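Local atomic coordinates of beta-1,4-mannanase (Caldicellulosiruptor saccharolyticus, PDB entry 1PMH), a protein that probably binds mannan chains through its family 27 carbohydrate-binding module, a beta-sandwich that holds mannohexaose, as part of a mannan-degrading beta-1,4-mannanase. Residues S167-K170 with G171-L175. Numbering follows the deposited sequence.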
ATOM      1  N   SER A 167      -6.596   6.730 -15.828  1.00 18.31           N
ATOM      2  CA  SER A 167      -5.207   7.162 -15.748  1.00 17.81           C
ATOM      3  C   SER A 167      -4.387   6.560 -16.888  1.00 18.34           C
ATOM      4  O   SER A 167      -4.581   5.414 -17.278  1.00 19.14           O
ATOM      5  CB  SER A 167      -4.602   6.707 -14.422  1.00 17.60           C
ATOM      6  OG  SER A 167      -3.229   7.022 -14.316  1.00 17.51           O
ATOM      7  N   ASN A 168      -3.384   7.315 -17.341  1.00 17.95           N
ATOM      8  CA  ASN A 168      -2.335   6.799 -18.215  1.00 18.06           C
ATOM      9  C   ASN A 168      -0.981   6.726 -17.532  1.00 17.73           C
ATOM     10  O   ASN A 168       0.060   6.590 -18.208  1.00 19.59           O
ATOM     11  CB  ASN A 168      -2.229   7.590 -19.517  1.00 20.72           C
ATOM     12  CG  ASN A 168      -1.840   9.023 -19.325  1.00 20.83           C
ATOM     13  OD1 ASN A 168      -1.664   9.476 -18.168  1.00 21.13           O
ATOM     14  ND2 ASN A 168      -1.687   9.794 -20.319  1.00 27.46           N
ATOM     15  N   TYR A 169      -0.952   6.783 -16.203  1.00 17.15           N
ATOM     16  CA  TYR A 169       0.330   6.689 -15.499  1.00 16.71           C
ATOM     17  C   TYR A 169       0.979   5.325 -15.691  1.00 16.22           C
ATOM     18  O   TYR A 169       0.331   4.313 -15.499  1.00 18.01           O
ATOM     19  CB  TYR A 169       0.085   6.991 -13.997  1.00 16.35           C
ATOM     20  CG  TYR A 169       1.352   6.976 -13.165  1.00 16.17           C
ATOM     21  CD1 TYR A 169       2.307   7.978 -13.270  1.00 16.50           C
ATOM     22  CD2 TYR A 169       1.664   5.895 -12.365  1.00 15.66           C
ATOM     23  CE1 TYR A 169       3.462   7.938 -12.549  1.00 17.06           C
ATOM     24  CE2 TYR A 169       2.824   5.869 -11.601  1.00 15.66           C
ATOM     25  CZ  TYR A 169       3.739   6.872 -11.728  1.00 14.97           C
ATOM     26  OH  TYR A 169       4.927   6.867 -11.059  1.00 15.85           O
ATOM     27  N   LYS A 170       2.264   5.334 -16.023  1.00 17.07           N
ATOM     28  CA  LYS A 170       3.097   4.144 -16.132  1.00 17.22           C
ATOM     29  C   LYS A 170       4.362   4.489 -15.403  1.00 16.97           C
ATOM     30  O   LYS A 170       5.171   5.265 -15.862  1.00 20.61           O
ATOM     31  CB  LYS A 170       3.365   3.809 -17.582  1.00 20.28           C
ATOM     32  CG  LYS A 170       2.086   3.497 -18.337  1.00 25.02           C
ATOM     33  CD  LYS A 170       2.400   2.914 -19.693  1.00 31.62           C
ATOM     34  CE  LYS A 170       1.203   2.730 -20.598  1.00 37.14           C
ATOM     35  NZ  LYS A 170       1.343   1.540 -21.515  0.80 46.70           N
ATOM     36  N   GLY A 171       4.588   3.910 -14.258  1.00 16.17           N
ATOM     37  CA  GLY A 171       5.719   4.252 -13.409  1.00 16.58           C
ATOM     38  C   GLY A 171       5.553   3.586 -12.059  1.00 15.33           C
ATOM     39  O   GLY A 171       4.610   2.812 -11.822  1.00 15.29           O
ATOM     40  N   PRO A 172       6.494   3.865 -11.168  1.00 15.83           N
ATOM     41  CA  PRO A 172       6.424   3.273  -9.837  1.00 15.38           C
ATOM     42  C   PRO A 172       5.452   3.960  -8.896  1.00 14.89           C
ATOM     43  O   PRO A 172       5.221   5.173  -8.980  1.00 15.17           O
ATOM     44  CB  PRO A 172       7.852   3.405  -9.348  1.00 16.43           C
ATOM     45  CG  PRO A 172       8.376   4.630 -10.007  1.00 18.04           C
ATOM     46  CD  PRO A 172       7.750   4.619 -11.382  1.00 16.85           C
ATOM     47  N   ILE A 173       4.930   3.163  -7.968  1.00 14.27           N
ATOM     48  CA  ILE A 173       4.292   3.630  -6.749  1.00 14.23           C
ATOM     49  C   ILE A 173       5.025   2.875  -5.646  1.00 14.16           C
ATOM     50  O   ILE A 173       5.223   1.664  -5.755  1.00 15.36           O
ATOM     51  CB  ILE A 173       2.802   3.308  -6.714  1.00 14.19           C
ATOM     52  CG1 ILE A 173       2.045   4.045  -7.814  1.00 15.63           C
ATOM     53  CG2 ILE A 173       2.207   3.652  -5.323  1.00 15.33           C
ATOM     54  CD1 ILE A 173       0.560   3.761  -7.931  1.00 16.08           C
ATOM     55  N   TYR A 174       5.440   3.576  -4.598  1.00 14.46           N
ATOM     56  CA  TYR A 174       6.158   2.931  -3.510  1.00 14.17           C
ATOM     57  C   TYR A 174       5.281   2.886  -2.274  1.00 13.86           C
ATOM     58  O   TYR A 174       4.523   3.809  -1.981  1.00 15.03           O
ATOM     59  CB  TYR A 174       7.467   3.638  -3.168  1.00 14.99           C
ATOM     60  CG  TYR A 174       8.418   3.850  -4.311  1.00 15.82           C
ATOM     61  CD1 TYR A 174       8.242   4.887  -5.217  1.00 15.90           C
ATOM     62  CD2 TYR A 174       9.552   3.036  -4.475  1.00 15.78           C
ATOM     63  CE1 TYR A 174       9.149   5.104  -6.268  1.00 16.03           C
ATOM     64  CE2 TYR A 174      10.426   3.244  -5.543  1.00 17.07           C
ATOM     65  CZ  TYR A 174      10.234   4.262  -6.431  1.00 16.37           C
ATOM     66  OH  TYR A 174      11.094   4.520  -7.470  1.00 17.79           O
ATOM     67  N   LEU A 175       5.428   1.822  -1.521  1.00 14.28           N
ATOM     68  CA  LEU A 175       4.860   1.693  -0.195  1.00 14.20           C
ATOM     69  C   LEU A 175       5.981   1.546   0.810  1.00 14.39           C
ATOM     70  O   LEU A 175       6.999   0.897   0.560  1.00 15.20           O
ATOM     71  CB  LEU A 175       3.949   0.497  -0.057  1.00 16.49           C
ATOM     72  CG  LEU A 175       2.644   0.550  -0.760  1.00 17.40           C
ATOM     73  CD1 LEU A 175       1.931  -0.794  -0.601  1.00 18.47           C
ATOM     74  CD2 LEU A 175       1.754   1.658  -0.210  1.00 21.69           C
TER
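Between Tyr169 and Pro172 the backbone turns a corner at Gly171, on its way from one sheet of the jellyroll beta-sandwich to the other. In the loop after strand 153-165 an ST turn has Ser167 OG accepting from Tyr169 N at 3.0 Å, nearly straight at 167°. The chain then runs out extended, rounds the corner and carries on as strand 172-181, between strands 47-53 and 84-92. Backbone hydrogen bonds pair Tyr169 with Phe54 and Gly171 with Val52, along strand 47-53 and the residue just after it.

With CG anti to the backbone N (chi1 -178°), the Tyr169 ring is carried forward beside the following residues. One face receives the backbone of Gly171, whose N sits 3.7 Å above the ring plane, displaced toward the rim. Ile173 comes in obliquely, its CG1 4.3 Å from Tyr169 CE2, while Ile91 and Pro92 of strand 84-92 also touch the ring. Lys170 turns away from all this, and its NZ makes a weak, long ion pair with Glu53.

A hydrogen bond fixes the far end of the ring: Tyr169 OH donates to Pro172 O over 2.7 Å, the acceptor lying at the ring edge. The hydroxyl is tilted 27° from the carbonyl plane. With an alanine here, Pro172 O would probably lose its phenol donor and a gap would be likely to open beside Gly171 and Ile173. The proline ring meets the same hydroxyl, Pro172 CD lying 3.6 Å from Tyr169 OH.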